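Local structure of AGR_C_1268p (2GHS) at residues A[229-241]-A[270-282]; A[142-154]-A[159-171]. The protein is a regucalcin-like beta-propeller protein of the SMP-30 family that probably binds a divalent metal cation and hydrolyses sugar lactones as a gluconolactonase. All coordinates share one frame; numbering follows the deposited sequence.

Contact 1. Residues A[229-241]-A[270-282]; sequences KGGMDGSVCDAEG and GKQTTCPAFIGPD
The backbone N of Gly234 donates to the carbonyl O of Thr274 at 2.8 Å, with an N-H...O angle of 154°. The same oxygen lies 3.3 Å from CB of Asp233, whose carboxylate OD2 stands 3.9 Å from the methyl CG2 of Thr274. Strands 231-237 and 273-279 run side by side in nearly the same direction, at 15°; past this bond side chains make the contact, and CD of Pro276 lies 3.3 Å from the carbonyl O of Gly234. Each is the innermost strand of its own sheet, so the contact is the seam between two adjacent blades of the beta-propeller. Asp233, predicted to bind the metal and to act as proton donor or acceptor, sits close to Asn182, while Cys275 lies against Glu52; both neighbours are predicted metal ligands. Val236 and Phe278 extend from opposite strands and overlap along their sides, CG2 of Val236 meeting CZ of the ring at 3.5 Å. With CG beside the backbone N (chi1 -58°), Phe278 lays its ring along Val236; the carbonyl O of Cys237 comes to the ring edge at CE2, and CA of Asp238 approaches CZ obliquely. The carboxylate of Asp238 turns to His242 N and Trp244 NE1.

Contact 2. Residues A[142-154]-A[159-171]; sequences HPSGALWIGTMGR and GAGSIYHVAKGKV
Through a water, the carbonyl O of Gly145 is linked to the N-H of Lys168 in the type I' turn 167-170, and Ala146 next to it presses its methyl CB obliquely against the imidazole of His165, 3.4 Å from NE2, and against CB of Ala167. Leu147 and Val166 form an antiparallel hydrogen-bonded pair, Leu147 N to Val166 O at 2.9 Å and Val166 N to Leu147 O at 2.8 Å. On the other face, the five-membered ring of Trp148 meets the His165 imidazole edge to edge, the planes 62° apart and no face covered by the other ring; NE1 lies at the edge of the imidazole, 3.9 Å from CD2. The six-membered ring of Trp148 reaches CG2 of Ile163 through CE3. Both nitrogens have outside acceptors: Trp148 NE1 bonds Gly213 O and His165 NE2 bonds Thr212 O, which helps fix the two rings. Ile149 pairs with Tyr164, whose N-H points almost straight, at 179°, to Ile149 O. With CG1 anti to the backbone N (chi1 -180°), Ile149 sends CG2 alongside CG2 of Val166, 4.0 Å away. Past Gly150, Thr151 N bonds Ser162 O at 2.8 Å, and Thr151 OG1 stands at the edge of the Tyr164 ring, 3.8 Å from CE1. That hydroxyl and Tyr164 OH both bond OE2 of Glu128, a ligand of the bound potassium ion. The strands draw close where CA of Met152 faces CA of Gly161, and Ala160 CB packs on Gly153. This hairpin forms the middle of a propeller blade, with strand 134-141 flanking 147-153 and strand 170-186 flanking 161-167, while Leu111 of strand 110-115 packs on Leu147 and Val166.

From the N terminus, the chain first reaches contact 2, where the short connection between 142-154 and 159-171 is closed into a hairpin of neighbouring strands within one blade. Contact 1 opens only later, when 229-241 is followed by strands 243-248, 252-256 and 262-267 before 270-282 comes back beside it, closing a loop of 28 residues. The two lie in series, neither nested nor crossed, with centres about 19 Å apart and nearest atoms about 9 Å apart. Contact 2 thus holds one sheet together internally, whereas contact 1 joins successive sheets near the centre of the propeller. Met152 of contact 2 lies against the predicted substrate-binding residues Arg135 and Asn137.

Contact 1. Residues A[229-241]-A[270-282]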
# COMPACT_ATOMS: atom_id res chain seq x y z
N LYS A 229 2.87 20.41 0.71
CA LYS A 229 1.97 20.09 -0.35
C LYS A 229 1.90 18.58 -0.58
O LYS A 229 2.91 17.88 -0.50
CB LYS A 229 2.37 20.80 -1.64
CG LYS A 229 1.46 20.52 -2.82
CD LYS A 229 1.83 21.37 -4.05
CE LYS A 229 0.86 21.11 -5.25
NZ LYS A 229 0.55 19.65 -5.48
N GLY A 230 0.70 18.13 -0.87
CA GLY A 230 0.46 16.72 -1.13
C GLY A 230 0.17 15.91 0.13
O GLY A 230 0.39 16.37 1.25
N GLY A 231 -0.33 14.70 -0.08
CA GLY A 231 -0.73 13.77 0.97
C GLY A 231 0.17 12.57 1.06
O GLY A 231 0.51 12.00 0.03
N MSE A 232 0.57 12.20 2.27
CA MSE A 232 1.39 11.00 2.46
C MSE A 232 0.49 9.79 2.27
O MSE A 232 -0.46 9.57 3.04
CB MSE A 232 2.05 10.97 3.83
CG MSE A 232 2.99 12.13 4.03
SE MSE A 232 3.90 11.96 5.77
CE MSE A 232 5.51 11.06 5.17
N ASP A 233 0.78 9.02 1.22
CA ASP A 233 -0.05 7.86 0.88
C ASP A 233 0.70 6.58 1.29
O ASP A 233 1.22 6.51 2.40
CB ASP A 233 -0.43 7.91 -0.62
CG ASP A 233 -1.78 8.53 -0.86
OD1 ASP A 233 -2.18 9.47 -0.11
OD2 ASP A 233 -2.45 8.08 -1.81
N GLY A 234 0.78 5.55 0.42
CA GLY A 234 1.40 4.29 0.79
C GLY A 234 2.90 4.41 0.93
O GLY A 234 3.53 5.30 0.33
N SER A 235 3.44 3.54 1.79
CA SER A 235 4.88 3.47 2.03
C SER A 235 5.43 2.07 2.16
O SER A 235 4.74 1.16 2.62
CB SER A 235 5.25 4.17 3.32
OG SER A 235 4.95 5.56 3.28
N VAL A 236 6.70 1.95 1.78
CA VAL A 236 7.53 0.77 2.09
C VAL A 236 8.74 1.22 2.89
O VAL A 236 9.07 2.38 2.95
CB VAL A 236 7.93 -0.05 0.86
CG1 VAL A 236 6.71 -0.68 0.21
CG2 VAL A 236 8.74 0.80 -0.12
N CYS A 237 9.36 0.27 3.56
CA CYS A 237 10.51 0.50 4.40
C CYS A 237 11.61 -0.47 3.92
O CYS A 237 11.39 -1.70 3.83
CB CYS A 237 10.13 0.31 5.85
SG CYS A 237 11.42 0.69 7.03
N ASP A 238 12.76 0.08 3.50
CA ASP A 238 13.80 -0.74 2.91
C ASP A 238 14.68 -1.47 3.97
O ASP A 238 14.43 -1.41 5.17
CB ASP A 238 14.62 0.04 1.87
CG ASP A 238 15.53 1.09 2.47
OD1 ASP A 238 15.84 1.03 3.68
OD2 ASP A 238 15.99 2.01 1.70
N ALA A 239 15.69 -2.19 3.49
CA ALA A 239 16.46 -3.07 4.36
C ALA A 239 17.30 -2.27 5.34
O ALA A 239 17.72 -2.82 6.36
CB ALA A 239 17.36 -3.97 3.54
N GLU A 240 17.57 -1.01 5.01
CA GLU A 240 18.29 -0.09 5.89
C GLU A 240 17.38 0.67 6.85
O GLU A 240 17.87 1.37 7.73
CB GLU A 240 19.01 0.97 5.08
CG GLU A 240 20.25 0.51 4.50
CD GLU A 240 21.04 1.72 3.94
OE1 GLU A 240 20.63 2.93 4.15
OE2 GLU A 240 22.07 1.41 3.31
N GLY A 241 16.06 0.56 6.68
CA GLY A 241 15.10 1.24 7.51
C GLY A 241 14.60 2.56 6.96
O GLY A 241 13.83 3.23 7.65
N GLY A 270 2.76 10.03 -13.10
CA GLY A 270 1.39 10.16 -12.55
C GLY A 270 1.41 10.94 -11.25
O GLY A 270 2.04 10.49 -10.28
N LYS A 271 0.71 12.08 -11.23
CA LYS A 271 0.80 13.02 -10.12
C LYS A 271 0.09 12.54 -8.88
O LYS A 271 0.52 12.84 -7.77
CB LYS A 271 0.30 14.42 -10.53
CG LYS A 271 1.12 15.07 -11.66
CD LYS A 271 2.62 15.25 -11.30
CE LYS A 271 3.56 14.61 -12.34
N GLN A 272 -0.96 11.74 -9.04
CA GLN A 272 -1.69 11.20 -7.91
C GLN A 272 -1.08 9.86 -7.51
O GLN A 272 -1.67 8.79 -7.69
CB GLN A 272 -3.18 11.11 -8.20
CG GLN A 272 -3.75 12.44 -8.54
CD GLN A 272 -5.22 12.53 -8.51
OE1 GLN A 272 -5.74 13.55 -8.07
NE2 GLN A 272 -5.92 11.52 -9.01
N THR A 273 0.12 9.98 -6.93
CA THR A 273 0.97 8.84 -6.64
C THR A 273 0.37 8.14 -5.41
O THR A 273 0.08 8.80 -4.39
CB THR A 273 2.38 9.29 -6.27
OG1 THR A 273 2.70 10.47 -6.96
CG2 THR A 273 3.40 8.20 -6.60
N THR A 274 0.19 6.82 -5.48
CA THR A 274 -0.50 6.14 -4.37
C THR A 274 0.33 5.19 -3.51
O THR A 274 0.17 5.19 -2.32
CB THR A 274 -1.73 5.38 -4.85
OG1 THR A 274 -1.37 4.54 -5.93
CG2 THR A 274 -2.81 6.35 -5.30
N CYS A 275 1.22 4.40 -4.09
CA CYS A 275 1.91 3.38 -3.32
C CYS A 275 3.11 2.79 -4.04
O CYS A 275 3.03 2.51 -5.22
CB CYS A 275 0.96 2.23 -2.92
SG CYS A 275 1.56 1.21 -1.54
N PRO A 276 4.22 2.59 -3.30
CA PRO A 276 5.34 1.80 -3.85
C PRO A 276 5.31 0.31 -3.49
O PRO A 276 4.64 -0.12 -2.53
CB PRO A 276 6.55 2.49 -3.22
CG PRO A 276 6.05 3.07 -1.96
CD PRO A 276 4.56 3.12 -1.97
N ALA A 277 6.09 -0.48 -4.20
CA ALA A 277 6.28 -1.90 -3.86
C ALA A 277 7.66 -2.36 -4.35
O ALA A 277 8.08 -1.96 -5.42
CB ALA A 277 5.19 -2.76 -4.48
N PHE A 278 8.37 -3.18 -3.56
CA PHE A 278 9.58 -3.83 -4.01
C PHE A 278 9.25 -4.96 -4.96
O PHE A 278 8.39 -5.79 -4.66
CB PHE A 278 10.39 -4.38 -2.84
CG PHE A 278 10.77 -3.33 -1.83
CD1 PHE A 278 11.55 -2.23 -2.22
CD2 PHE A 278 10.37 -3.44 -0.50
CE1 PHE A 278 11.92 -1.24 -1.31
CE2 PHE A 278 10.75 -2.45 0.43
CZ PHE A 278 11.51 -1.35 0.01
N ILE A 279 9.96 -5.00 -6.08
CA ILE A 279 9.73 -6.00 -7.11
C ILE A 279 11.06 -6.50 -7.65
O ILE A 279 12.13 -5.92 -7.40
CB ILE A 279 8.84 -5.47 -8.31
CG1 ILE A 279 9.56 -4.35 -9.06
CG2 ILE A 279 7.52 -5.03 -7.81
CD1 ILE A 279 8.93 -4.01 -10.38
N GLY A 280 10.98 -7.55 -8.47
CA GLY A 280 12.14 -8.16 -9.05
C GLY A 280 12.80 -9.22 -8.17
O GLY A 280 12.50 -9.32 -6.97
N PRO A 281 13.68 -10.01 -8.77
CA PRO A 281 14.21 -11.18 -8.09
C PRO A 281 15.03 -10.89 -6.87
O PRO A 281 15.19 -11.80 -6.03
CB PRO A 281 15.06 -11.88 -9.17
CG PRO A 281 15.21 -10.92 -10.24
CD PRO A 281 14.10 -9.94 -10.17
N ASP A 282 15.57 -9.68 -6.75
CA ASP A 282 16.31 -9.34 -5.54
C ASP A 282 15.60 -8.28 -4.66
O ASP A 282 16.24 -7.65 -3.83
CB ASP A 282 17.69 -8.84 -5.92
CG ASP A 282 18.56 -9.93 -6.55
OD1 ASP A 282 18.38 -11.14 -6.23
OD2 ASP A 282 19.45 -9.55 -7.36

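Contact 2. Residues A[142-154]-A[159-171]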
# COMPACT_ATOMS: atom_id res chain seq x y z
N HIS A 142 3.14 -7.58 8.61
CA HIS A 142 4.19 -7.54 9.60
C HIS A 142 4.92 -8.91 9.53
O HIS A 142 4.29 -9.94 9.27
CB HIS A 142 3.57 -7.27 10.98
CG HIS A 142 4.59 -7.18 12.07
ND1 HIS A 142 5.07 -8.27 12.72
CD2 HIS A 142 5.28 -6.12 12.55
CE1 HIS A 142 6.01 -7.91 13.57
NE2 HIS A 142 6.16 -6.60 13.49
N PRO A 143 6.25 -8.93 9.77
CA PRO A 143 6.97 -10.20 9.70
C PRO A 143 6.53 -11.35 10.64
O PRO A 143 6.87 -12.52 10.39
CB PRO A 143 8.43 -9.81 9.91
CG PRO A 143 8.45 -8.48 10.27
CD PRO A 143 7.16 -7.81 9.95
N SER A 144 5.78 -11.04 11.69
CA SER A 144 5.19 -12.05 12.56
C SER A 144 4.08 -12.86 11.85
O SER A 144 3.64 -13.89 12.38
CB SER A 144 4.57 -11.37 13.77
OG SER A 144 3.48 -10.55 13.36
N GLY A 145 3.60 -12.39 10.70
CA GLY A 145 2.51 -13.06 10.02
C GLY A 145 1.17 -12.43 10.25
O GLY A 145 0.14 -12.97 9.80
N ALA A 146 1.15 -11.32 10.98
CA ALA A 146 -0.07 -10.53 11.19
C ALA A 146 -0.14 -9.37 10.20
O ALA A 146 0.89 -8.79 9.78
CB ALA A 146 -0.07 -9.97 12.59
N LEU A 147 -1.38 -9.06 9.80
CA LEU A 147 -1.66 -7.97 8.85
C LEU A 147 -2.02 -6.73 9.68
O LEU A 147 -2.75 -6.84 10.65
CB LEU A 147 -2.87 -8.36 7.99
CG LEU A 147 -3.44 -7.28 7.05
CD1 LEU A 147 -2.46 -6.99 5.91
CD2 LEU A 147 -4.84 -7.72 6.46
N TRP A 148 -1.56 -5.56 9.24
CA TRP A 148 -2.15 -4.30 9.66
C TRP A 148 -2.99 -3.82 8.46
O TRP A 148 -2.50 -3.74 7.32
CB TRP A 148 -1.10 -3.25 10.00
CG TRP A 148 -0.45 -3.35 11.33
CD1 TRP A 148 -0.17 -4.48 12.06
CD2 TRP A 148 0.12 -2.28 12.07
NE1 TRP A 148 0.49 -4.16 13.21
CE2 TRP A 148 0.68 -2.82 13.24
CE3 TRP A 148 0.20 -0.89 11.86
CZ2 TRP A 148 1.31 -2.03 14.20
CZ3 TRP A 148 0.83 -0.12 12.82
CH2 TRP A 148 1.36 -0.69 13.97
N ILE A 149 -4.22 -3.41 8.72
CA ILE A 149 -5.09 -2.95 7.69
C ILE A 149 -5.91 -1.74 8.16
O ILE A 149 -6.48 -1.76 9.25
CB ILE A 149 -6.01 -4.12 7.21
CG1 ILE A 149 -6.96 -3.66 6.09
CG2 ILE A 149 -6.81 -4.71 8.34
CD1 ILE A 149 -6.27 -3.33 4.80
N GLY A 150 -5.93 -0.72 7.31
CA GLY A 150 -6.71 0.48 7.51
C GLY A 150 -8.08 0.46 6.89
O GLY A 150 -8.31 -0.16 5.83
N THR A 151 -9.00 1.16 7.53
CA THR A 151 -10.33 1.38 6.95
C THR A 151 -10.64 2.88 6.98
O THR A 151 -9.94 3.66 7.67
CB THR A 151 -11.41 0.67 7.72
OG1 THR A 151 -11.47 1.23 9.04
CG2 THR A 151 -11.19 -0.83 7.74
N MSE A 152 -11.68 3.30 6.28
CA MSE A 152 -12.00 4.74 6.16
C MSE A 152 -13.44 4.90 5.75
O MSE A 152 -14.04 4.00 5.15
CB MSE A 152 -11.08 5.42 5.12
CG MSE A 152 -11.21 4.83 3.75
SE MSE A 152 -9.94 5.73 2.57
CE MSE A 152 -10.85 7.41 2.34
N GLY A 153 -14.04 6.05 6.07
CA GLY A 153 -15.34 6.36 5.45
C GLY A 153 -15.12 6.46 3.96
O GLY A 153 -14.07 6.92 3.51
N ARG A 154 -16.12 6.05 3.16
CA ARG A 154 -15.96 6.10 1.71
C ARG A 154 -15.75 7.54 1.19
O ARG A 154 -15.15 7.69 0.14
CB ARG A 154 -17.16 5.45 1.03
CG ARG A 154 -17.23 3.95 1.24
CD ARG A 154 -18.51 3.36 0.71
NE ARG A 154 -18.63 1.93 1.05
CZ ARG A 154 -18.01 0.96 0.36
NH1 ARG A 154 -17.28 1.22 -0.69
NH2 ARG A 154 -18.17 -0.28 0.71
N GLY A 159 -12.34 11.19 10.86
CA GLY A 159 -12.25 10.26 11.97
C GLY A 159 -13.00 8.95 11.88
O GLY A 159 -13.09 8.21 12.87
N ALA A 160 -13.55 8.62 10.70
CA ALA A 160 -14.40 7.44 10.56
C ALA A 160 -13.61 6.15 10.47
O ALA A 160 -14.16 5.03 10.62
CB ALA A 160 -15.32 7.60 9.32
N GLY A 161 -12.33 6.28 10.18
CA GLY A 161 -11.46 5.11 9.97
C GLY A 161 -10.66 4.65 11.19
O GLY A 161 -10.62 5.30 12.22
N SER A 162 -10.04 3.49 11.03
CA SER A 162 -9.25 2.81 12.04
C SER A 162 -8.13 1.99 11.38
O SER A 162 -8.14 1.78 10.16
CB SER A 162 -10.14 1.84 12.80
OG SER A 162 -11.24 2.53 13.39
N ILE A 163 -7.21 1.53 12.21
CA ILE A 163 -6.19 0.55 11.83
C ILE A 163 -6.39 -0.65 12.73
O ILE A 163 -6.46 -0.53 13.97
CB ILE A 163 -4.76 1.09 11.90
CG1 ILE A 163 -4.63 2.16 10.83
CG2 ILE A 163 -3.74 -0.02 11.68
CD1 ILE A 163 -3.29 2.91 10.84
N TYR A 164 -6.50 -1.79 12.07
CA TYR A 164 -6.64 -3.10 12.74
C TYR A 164 -5.46 -4.02 12.52
O TYR A 164 -4.79 -3.95 11.49
CB TYR A 164 -7.87 -3.84 12.20
CG TYR A 164 -9.20 -3.10 12.37
CD1 TYR A 164 -9.61 -2.18 11.43
CD2 TYR A 164 -10.01 -3.32 13.45
CE1 TYR A 164 -10.82 -1.52 11.55
CE2 TYR A 164 -11.21 -2.66 13.59
CZ TYR A 164 -11.61 -1.76 12.62
OH TYR A 164 -12.83 -1.09 12.78
N HIS A 165 -5.28 -4.93 13.48
CA HIS A 165 -4.31 -6.01 13.45
C HIS A 165 -5.09 -7.28 13.27
O HIS A 165 -6.11 -7.48 13.96
CB HIS A 165 -3.62 -6.00 14.81
CG HIS A 165 -2.67 -7.11 15.08
ND1 HIS A 165 -3.06 -8.33 15.58
CD2 HIS A 165 -1.31 -7.14 15.07
CE1 HIS A 165 -1.99 -9.08 15.81
NE2 HIS A 165 -0.91 -8.38 15.51
N VAL A 166 -4.65 -8.11 12.32
CA VAL A 166 -5.32 -9.39 12.03
C VAL A 166 -4.28 -10.51 12.13
O VAL A 166 -3.28 -10.51 11.43
CB VAL A 166 -5.94 -9.40 10.66
CG1 VAL A 166 -6.81 -10.63 10.52
CG2 VAL A 166 -6.79 -8.11 10.42
N ALA A 167 -4.51 -11.46 13.04
CA ALA A 167 -3.64 -12.61 13.16
C ALA A 167 -4.48 -13.84 13.37
O ALA A 167 -5.30 -13.90 14.28
CB ALA A 167 -2.73 -12.42 14.30
N LYS A 168 -4.31 -14.81 12.46
CA LYS A 168 -5.01 -16.08 12.52
C LYS A 168 -6.50 -15.83 12.61
O LYS A 168 -7.21 -16.49 13.39
CB LYS A 168 -4.52 -16.95 13.69
CG LYS A 168 -3.03 -17.18 13.65
CD LYS A 168 -2.57 -18.14 14.71
CE LYS A 168 -1.14 -18.61 14.43
NZ LYS A 168 -0.13 -17.50 14.51
N GLY A 169 -6.96 -14.84 11.88
CA GLY A 169 -8.38 -14.53 11.74
C GLY A 169 -8.99 -13.71 12.87
O GLY A 169 -10.17 -13.42 12.82
N LYS A 170 -8.19 -13.36 13.87
CA LYS A 170 -8.61 -12.55 14.99
C LYS A 170 -8.30 -11.08 14.70
O LYS A 170 -7.15 -10.70 14.46
CB LYS A 170 -7.90 -12.96 16.26
CG LYS A 170 -8.47 -12.23 17.50
CD LYS A 170 -7.75 -12.68 18.75
CE LYS A 170 -8.13 -11.82 19.94
NZ LYS A 170 -7.73 -12.48 21.22
N VAL A 171 -9.35 -10.26 14.72
CA VAL A 171 -9.19 -8.82 14.41
C VAL A 171 -9.20 -7.97 15.69
O VAL A 171 -10.12 -8.10 16.51
CB VAL A 171 -10.33 -8.38 13.45
CG1 VAL A 171 -10.21 -6.90 13.12
CG2 VAL A 171 -10.29 -9.21 12.15
O HOH W 1 -1.52 -14.46 11.32